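PDB 6A5D: GPI-anchored protein LLG1 from Arabidopsis thaliana, which probably serves as a cell-surface co-receptor that helps a heterotypic receptor complex perceive RALF signalling peptides. Local coordinates for residues N34-I37 with I38-K41; A55-D58 with F59-Y63; G91-A94 with N95-K98. All coordinates share one frame; numbering follows the deposited sequence.

Interaction 1: N34-I37 with I38-K41; sequences NYTI and ITSK. With NAG (2-acetamido-2-deoxy-beta-D-glucopyranose), chain C; FUC (alpha-L-fucopyranose), chain B.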
loop_
_atom_site.group_PDB
_atom_site.type_symbol
_atom_site.label_atom_id
_atom_site.label_comp_id
_atom_site.label_asym_id
_atom_site.label_seq_id
_atom_site.Cartn_x
_atom_site.Cartn_y
_atom_site.Cartn_z
ATOM N N ASN A 34 -5.918 -10.786 -0.288
ATOM C CA ASN A 34 -7.033 -10.356 -1.110
ATOM C C ASN A 34 -6.911 -8.859 -1.341
ATOM O O ASN A 34 -7.000 -8.075 -0.395
ATOM C CB ASN A 34 -8.355 -10.714 -0.431
ATOM C CG ASN A 34 -9.539 -10.499 -1.344
ATOM O OD1 ASN A 34 -9.591 -9.514 -2.062
ATOM N ND2 ASN A 34 -10.489 -11.426 -1.334
ATOM N N TYR A 35 -6.733 -8.473 -2.602
ATOM C CA TYR A 35 -6.474 -7.095 -2.992
ATOM C C TYR A 35 -7.726 -6.373 -3.471
ATOM O O TYR A 35 -7.631 -5.227 -3.930
ATOM C CB TYR A 35 -5.351 -7.041 -4.043
ATOM C CG TYR A 35 -4.029 -7.415 -3.437
ATOM C CD1 TYR A 35 -3.715 -8.754 -3.200
ATOM C CD2 TYR A 35 -3.120 -6.440 -3.055
ATOM C CE1 TYR A 35 -2.523 -9.108 -2.607
ATOM C CE2 TYR A 35 -1.934 -6.779 -2.459
ATOM C CZ TYR A 35 -1.634 -8.111 -2.236
ATOM O OH TYR A 35 -0.448 -8.434 -1.635
ATOM N N THR A 36 -8.901 -7.003 -3.344
ATOM C CA THR A 36 -10.114 -6.442 -3.935
ATOM C C THR A 36 -10.503 -5.113 -3.299
ATOM O O THR A 36 -11.074 -4.250 -3.981
ATOM C CB THR A 36 -11.250 -7.466 -3.900
ATOM O OG1 THR A 36 -10.814 -8.647 -4.581
ATOM C CG2 THR A 36 -12.501 -6.928 -4.596
ATOM N N ILE A 37 -10.178 -4.903 -2.024
ATOM C CA ILE A 37 -10.471 -3.604 -1.418
ATOM C C ILE A 37 -9.825 -2.476 -2.220
ATOM O O ILE A 37 -10.407 -1.396 -2.384
ATOM C CB ILE A 37 -10.067 -3.586 0.065
ATOM C CG1 ILE A 37 -10.562 -2.308 0.725
ATOM C CG2 ILE A 37 -8.546 -3.748 0.230
ATOM C CD1 ILE A 37 -10.312 -2.283 2.197
ATOM N N ILE A 38 -8.628 -2.720 -2.762
ATOM C CA ILE A 38 -7.967 -1.712 -3.593
ATOM C C ILE A 38 -8.504 -1.727 -5.022
ATOM O O ILE A 38 -8.894 -0.680 -5.562
ATOM C CB ILE A 38 -6.436 -1.885 -3.573
ATOM C CG1 ILE A 38 -5.881 -1.832 -2.143
ATOM C CG2 ILE A 38 -5.797 -0.814 -4.473
ATOM C CD1 ILE A 38 -4.382 -2.060 -2.059
ATOM N N THR A 39 -8.518 -2.900 -5.670
ATOM C CA THR A 39 -8.837 -2.943 -7.098
ATOM C C THR A 39 -10.284 -2.553 -7.381
ATOM O O THR A 39 -10.576 -2.034 -8.471
ATOM C CB THR A 39 -8.506 -4.307 -7.722
ATOM O OG1 THR A 39 -9.288 -5.335 -7.107
ATOM C CG2 THR A 39 -7.043 -4.642 -7.552
ATOM N N SER A 40 -11.202 -2.814 -6.441
ATOM C CA SER A 40 -12.602 -2.442 -6.637
ATOM C C SER A 40 -12.820 -0.938 -6.493
ATOM O O SER A 40 -13.779 -0.400 -7.060
ATOM C CB SER A 40 -13.502 -3.220 -5.677
ATOM O OG SER A 40 -13.393 -2.735 -4.355
ATOM N N LYS A 41 -11.985 -0.253 -5.701
ATOM C CA LYS A 41 -12.158 1.177 -5.452
ATOM C C LYS A 41 -11.236 2.071 -6.266
ATOM O O LYS A 41 -11.476 3.281 -6.326
ATOM C CB LYS A 41 -11.964 1.545 -3.974
ATOM C CG LYS A 41 -13.191 1.387 -3.109
ATOM C CD LYS A 41 -12.815 1.328 -1.645
ATOM C CE LYS A 41 -14.039 1.608 -0.782
ATOM N NZ LYS A 41 -14.213 0.639 0.323
HETATM C C1 NAG C . -11.633 -11.304 -2.209
HETATM C C2 NAG C . -12.048 -12.710 -2.702
HETATM C C3 NAG C . -13.363 -12.653 -3.488
HETATM C C4 NAG C . -14.422 -11.851 -2.745
HETATM C C5 NAG C . -13.856 -10.489 -2.388
HETATM C C6 NAG C . -14.848 -9.638 -1.639
HETATM C C7 NAG C . -10.266 -14.347 -3.219
HETATM C C8 NAG C . -9.284 -14.790 -4.259
HETATM N N2 NAG C . -11.008 -13.283 -3.542
HETATM O O3 NAG C . -13.827 -13.983 -3.693
HETATM O O4 NAG C . -15.596 -11.708 -3.539
HETATM O O5 NAG C . -12.727 -10.682 -1.528
HETATM O O6 NAG C . -14.330 -8.339 -1.404
HETATM O O7 NAG C . -10.376 -14.924 -2.136
HETATM C C1 FUC B . -15.321 -7.619 -0.642
HETATM C C2 FUC B . -14.675 -6.283 -0.271
HETATM C C3 FUC B . -14.464 -5.419 -1.530
HETATM C C4 FUC B . -15.797 -5.257 -2.267
HETATM C C5 FUC B . -16.363 -6.648 -2.592
HETATM C C6 FUC B . -17.722 -6.641 -3.280
HETATM O O2 FUC B . -13.469 -6.509 0.398
HETATM O O3 FUC B . -14.014 -4.137 -1.129
HETATM O O4 FUC B . -16.711 -4.564 -1.437
HETATM O O5 FUC B . -16.522 -7.424 -1.380
#
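Ser40 N and Ser40 OG reach Thr36 O from opposite sides of its carbonyl plane, each only moderately tilted from it, the amide at 2.9 Å and the hydroxyl at 2.8 Å. The hydroxyl can do this because it sits between its own backbone N and carbonyl carbon (chi1 74°), turned back over the preceding turn. The Tyr35 ring, on the inner side, stacks on Phe59, meets Tyr85 edge-to-face and gives its hydroxyl to Phe30 O. The Tyr35 carbonyl is shared differently from that of Thr36. Thr39 N reaches Tyr35 O in the carbonyl plane at 3.0 Å, whereas Ile38 N comes from 47° above that plane, at 2.9 Å, with a more bent bond. Two donors thus grip each of these oxygens in the short helix 36-39, with Tyr35 as the N-cap residue.

The side-chain amide of Asn34 is flat too. Its OD1 accepts Thr36 N at 2.9 Å, forming an Asx turn, and accepts Thr36 OG1 as well, so both donors of one threonine hold the amide against rotation. At the other end of the amide, ND2 is bonded covalently to C1 of the N-acetylglucosamine, as expected for an Asn-X-Thr glycosylation sequence. The fucose linked to O6 of that sugar folds back along the helix, where its C3 lies 3.9 Å from Thr36 CG2 and its O3 comes 3.6 Å from Ser40 OG.

Away from the sugar, Ile37 CG2 packs at 4.1 Å against Ile38 CG1. Because the carbonyl end of the Asn34 amide is tied to Thr36, the glycan leaves the protein from a fixed amide, and its first sugars are directed along the outer side of the turn.

Interaction 2: A55-D58 with F59-Y63; sequences AFKD and FACPY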
loop_
_atom_site.group_PDB
_atom_site.type_symbol
_atom_site.label_atom_id
_atom_site.label_comp_id
_atom_site.label_asym_id
_atom_site.label_seq_id
_atom_site.Cartn_x
_atom_site.Cartn_y
_atom_site.Cartn_z
ATOM N N ALA A 55 -8.120 3.371 0.102
ATOM C CA ALA A 55 -8.185 1.919 -0.052
ATOM C C ALA A 55 -6.839 1.281 0.261
ATOM O O ALA A 55 -6.772 0.205 0.875
ATOM C CB ALA A 55 -8.618 1.580 -1.476
ATOM N N PHE A 56 -5.757 1.928 -0.170
ATOM C CA PHE A 56 -4.418 1.445 0.134
ATOM C C PHE A 56 -4.151 1.440 1.637
ATOM O O PHE A 56 -3.614 0.457 2.170
ATOM C CB PHE A 56 -3.412 2.322 -0.609
ATOM C CG PHE A 56 -1.997 2.141 -0.168
ATOM C CD1 PHE A 56 -1.337 0.944 -0.375
ATOM C CD2 PHE A 56 -1.317 3.176 0.457
ATOM C CE1 PHE A 56 -0.030 0.778 0.025
ATOM C CE2 PHE A 56 -0.001 3.012 0.849
ATOM C CZ PHE A 56 0.637 1.800 0.642
ATOM N N LYS A 57 -4.514 2.529 2.340
ATOM C CA LYS A 57 -4.373 2.566 3.795
ATOM C C LYS A 57 -5.236 1.502 4.450
ATOM O O LYS A 57 -4.781 0.799 5.361
ATOM C CB LYS A 57 -4.753 3.952 4.316
ATOM C CG LYS A 57 -3.639 4.973 4.083
ATOM C CD LYS A 57 -3.984 6.389 4.536
ATOM C CE LYS A 57 -2.810 7.319 4.264
ATOM N NZ LYS A 57 -3.025 8.687 4.839
ATOM N N ASP A 58 -6.469 1.325 3.962
ATOM C CA ASP A 58 -7.338 0.293 4.524
ATOM C C ASP A 58 -6.726 -1.098 4.362
ATOM O O ASP A 58 -6.849 -1.949 5.256
ATOM C CB ASP A 58 -8.730 0.374 3.906
ATOM C CG ASP A 58 -9.559 1.518 4.466
ATOM O OD1 ASP A 58 -9.257 1.996 5.579
ATOM O OD2 ASP A 58 -10.527 1.935 3.803
ATOM N N PHE A 59 -6.029 -1.327 3.244
ATOM C CA PHE A 59 -5.370 -2.607 2.999
ATOM C C PHE A 59 -4.113 -2.760 3.847
ATOM O O PHE A 59 -3.862 -3.835 4.413
ATOM C CB PHE A 59 -4.985 -2.716 1.518
ATOM C CG PHE A 59 -4.214 -3.976 1.190
ATOM C CD1 PHE A 59 -4.893 -5.136 0.829
ATOM C CD2 PHE A 59 -2.821 -4.008 1.256
ATOM C CE1 PHE A 59 -4.187 -6.304 0.535
ATOM C CE2 PHE A 59 -2.112 -5.174 0.966
ATOM C CZ PHE A 59 -2.797 -6.325 0.619
ATOM N N ALA A 60 -3.305 -1.699 3.934
ATOM C CA ALA A 60 -1.916 -1.810 4.359
ATOM C C ALA A 60 -1.698 -1.416 5.808
ATOM O O ALA A 60 -0.808 -1.960 6.454
ATOM C CB ALA A 60 -1.019 -0.938 3.463
ATOM N N CYS A 61 -2.504 -0.502 6.332
ATOM C CA CYS A 61 -2.320 -0.058 7.708
ATOM C C CYS A 61 -2.364 -1.175 8.749
ATOM O O CYS A 61 -1.666 -1.038 9.769
ATOM C CB CYS A 61 -3.304 1.067 8.045
ATOM S SG CYS A 61 -2.883 2.625 7.232
ATOM N N PRO A 62 -3.115 -2.268 8.582
ATOM C CA PRO A 62 -3.019 -3.351 9.575
ATOM C C PRO A 62 -1.640 -3.979 9.657
ATOM O O PRO A 62 -1.376 -4.728 10.603
ATOM C CB PRO A 62 -4.112 -4.350 9.170
ATOM C CG PRO A 62 -4.960 -3.664 8.148
ATOM C CD PRO A 62 -4.231 -2.458 7.627
ATOM N N TYR A 63 -0.742 -3.680 8.719
ATOM C CA TYR A 63 0.547 -4.355 8.628
ATOM C C TYR A 63 1.722 -3.415 8.840
ATOM O O TYR A 63 2.849 -3.758 8.475
ATOM C CB TYR A 63 0.658 -5.127 7.307
ATOM C CG TYR A 63 -0.490 -6.097 7.188
ATOM C CD1 TYR A 63 -0.452 -7.301 7.869
ATOM C CD2 TYR A 63 -1.646 -5.782 6.468
ATOM C CE1 TYR A 63 -1.506 -8.193 7.825
ATOM C CE2 TYR A 63 -2.726 -6.672 6.424
ATOM C CZ TYR A 63 -2.640 -7.876 7.101
ATOM O OH TYR A 63 -3.672 -8.798 7.101
#
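Lys57 O takes Cys61 N in a fairly straight bond (2.8 Å, N-H...O angle 159°) and a weak second one from Ala60 N, whose main partner is Phe56 O at 2.8 Å. Just before these, Phe59 N is satisfied by Ala55 O at 2.9 Å. The series then breaks off: Pro62 has no N-H to offer Asp58 O, and sets its ring carbon CD 3.6 Å from that oxygen instead. Beyond it, Tyr63 N closes a tighter turn on Ala60 O.

Side chains follow the same spacing. Cys61 SG lies beside its own backbone N (chi1 -72°), which lays the sulfur alongside Lys57, 3.7 Å from CB. From there it forms the disulfide with Cys106. Lys57 runs out past the sulfur as an extended chain, and its NZ donates to the backbone oxygens Glu105 O and Gly103 O, just ahead of Cys106 in the chain. One residue before, the Phe56 ring receives the Ala60 methyl over one face, with CB 4.0 Å from CE1. Phe56 and Ala60 also touch Met78 of helix 74-86, so this side of helix 49-60 is turned into the protein interior. Where the chain leaves the helix, the Tyr63 ring carries Pro62 CB on one face, toward the rim and 3.8 Å above its plane, and has Phe59 O at its edge.

The polar bonds are therefore mostly main-chain ones, and the lysine spends its ammonium group on carbonyls of the 103-105 loop. Those dipoles would probably stabilise the positive charge. Together with the disulfide, the lysine bonds fasten the end of helix 49-60 to that loop by one covalent link and two polar ones.

Interaction 3: G91-A94 with N95-K98; sequences GLFA and NQCK
Asn95 N, Gln96 N, Cys97 N and Lys98 N bond in turn to the oxygens Gly91 O, Leu92 O, Phe93 O and Ala94 O four residues back, winding the regular first turns of helix 92-99 from Gly91 at the N-cap position. Gly91 has a positive phi (82°), at which a side chain would press on the carbonyl of the preceding residue.

Gln96 carries most of the side-chain contact. Extending back toward the helix start, it lays its amide beside Leu92 and Phe93. NE2 approaches the Leu92 methyl CD1 at 3.5 Å, while OE1 lies 3.4 Å from Phe93 CD1. Gln96 and Phe93 run side by side and point the same way, yet the amide and ring planes stand 73° apart. The leucine meets the amide at an angle: its CG, anti to the backbone N (chi1 177°), carries the branch over one face of the Gln96 amide, with CD1 above the NE2 end. Tyr47 and Cys52 border the glutamine from outside this helix. Were Gln96 cut back to an alanine, a gap would probably open beside Leu92 CD1 and the Phe93 ring, which would lose its amide neighbour.

On the outer side, Asn95 folds over the Gly91 carbonyl, its CG 3.1 Å from Gly91 O, although ND2 is badly angled for a bond. Lys98 repeats this with aliphatic carbons, CG resting 3.2 Å from Ala94 O. Cys97, by contrast, faces inward. Its SG forms the disulfide with Cys53, and the Phe93 ring meets Tyr88 edge-to-face. A helix that starts from a glycine at the N-cap position, with Asn95 and Lys98 on the exposed side and Phe93, Cys97 and Gln96 on the buried side, fits an amphipathic helix of a small, disulfide-linked all-helical domain.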
loop_
_atom_site.group_PDB
_atom_site.type_symbol
_atom_site.label_atom_id
_atom_site.label_comp_id
_atom_site.label_asym_id
_atom_site.label_seq_id
_atom_site.Cartn_x
_atom_site.Cartn_y
_atom_site.Cartn_z
ATOM N N GLY A 91 4.732 3.452 -7.322
ATOM C CA GLY A 91 4.662 4.718 -6.633
ATOM C C GLY A 91 3.320 5.427 -6.689
ATOM O O GLY A 91 3.184 6.498 -6.080
ATOM N N LEU A 92 2.372 4.894 -7.340
ATOM C CA LEU A 92 1.061 5.540 -7.457
ATOM C C LEU A 92 0.489 5.886 -6.082
ATOM O O LEU A 92 0.158 7.042 -5.804
ATOM C CB LEU A 92 0.087 4.640 -8.221
ATOM C CG LEU A 92 -1.348 5.158 -8.359
ATOM C CD1 LEU A 92 -1.376 6.451 -9.159
ATOM C CD2 LEU A 92 -2.240 4.106 -8.998
ATOM N N PHE A 93 0.368 4.851 -5.214
ATOM C CA PHE A 93 -0.271 5.063 -3.918
ATOM C C PHE A 93 0.564 5.960 -3.027
ATOM O O PHE A 93 0.025 6.839 -2.346
ATOM C CB PHE A 93 -0.567 3.718 -3.252
ATOM C CG PHE A 93 -1.501 2.892 -4.051
ATOM C CD1 PHE A 93 -2.854 3.171 -4.043
ATOM C CD2 PHE A 93 -1.034 1.904 -4.889
ATOM C CE1 PHE A 93 -3.735 2.443 -4.829
ATOM C CE2 PHE A 93 -1.902 1.167 -5.679
ATOM C CZ PHE A 93 -3.255 1.443 -5.663
ATOM N N ALA A 94 1.884 5.771 -3.032
ATOM C CA ALA A 94 2.754 6.678 -2.298
ATOM C C ALA A 94 2.544 8.121 -2.746
ATOM O O ALA A 94 2.393 9.029 -1.916
ATOM C CB ALA A 94 4.208 6.260 -2.506
ATOM N N ASN A 95 2.494 8.350 -4.062
ATOM C CA ASN A 95 2.300 9.704 -4.584
ATOM C C ASN A 95 0.933 10.242 -4.198
ATOM O O ASN A 95 0.819 11.372 -3.704
ATOM C CB ASN A 95 2.443 9.706 -6.109
ATOM C CG ASN A 95 3.874 9.524 -6.560
ATOM O OD1 ASN A 95 4.806 9.720 -5.790
ATOM N ND2 ASN A 95 4.053 9.166 -7.828
ATOM N N GLN A 96 -0.123 9.445 -4.424
ATOM C CA GLN A 96 -1.475 9.911 -4.118
ATOM C C GLN A 96 -1.639 10.241 -2.641
ATOM O O GLN A 96 -2.237 11.266 -2.290
ATOM C CB GLN A 96 -2.530 8.870 -4.502
ATOM C CG GLN A 96 -2.597 8.510 -5.969
ATOM C CD GLN A 96 -3.362 7.223 -6.189
ATOM O OE1 GLN A 96 -3.205 6.252 -5.420
ATOM N NE2 GLN A 96 -4.204 7.196 -7.228
ATOM N N CYS A 97 -1.131 9.378 -1.750
ATOM C CA CYS A 97 -1.296 9.636 -0.326
ATOM C C CYS A 97 -0.494 10.864 0.089
ATOM O O CYS A 97 -0.948 11.656 0.924
ATOM C CB CYS A 97 -0.883 8.407 0.490
ATOM S SG CYS A 97 -2.042 7.037 0.443
ATOM N N LYS A 98 0.704 11.038 -0.477
ATOM C CA LYS A 98 1.501 12.208 -0.127
ATOM C C LYS A 98 0.839 13.485 -0.619
ATOM O O LYS A 98 1.045 14.549 -0.022
ATOM C CB LYS A 98 2.926 12.072 -0.664
ATOM C CG LYS A 98 3.793 11.093 0.125
ATOM C CD LYS A 98 5.078 10.741 -0.613
ATOM C CE LYS A 98 6.023 11.884 -0.751
ATOM N NZ LYS A 98 7.247 11.377 -1.449
#

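Overall arrangement
Interaction 2 lies nearest the centre of the chain, and the other two contacts pack against it. Interaction 1 is the outermost, with one side under the glycan and the other against helix 49-60, where Ile37 CD1 comes 3.5 Å from Asp58 CB and Ile37 O lies 3.6 Å from Ala55 CB. Interaction 3 joins the same helix through Phe93 on Phe56 and Cys97 beside Lys57. The outer pair also meet, Ile38 CG2 on Phe93 CZ. The chemistry follows position: side-chain hydroxyl and amide bonds at the sugar-bearing surface, aromatic packing toward the middle, and disulfides from interactions 2 and 3 tying helices and loops together.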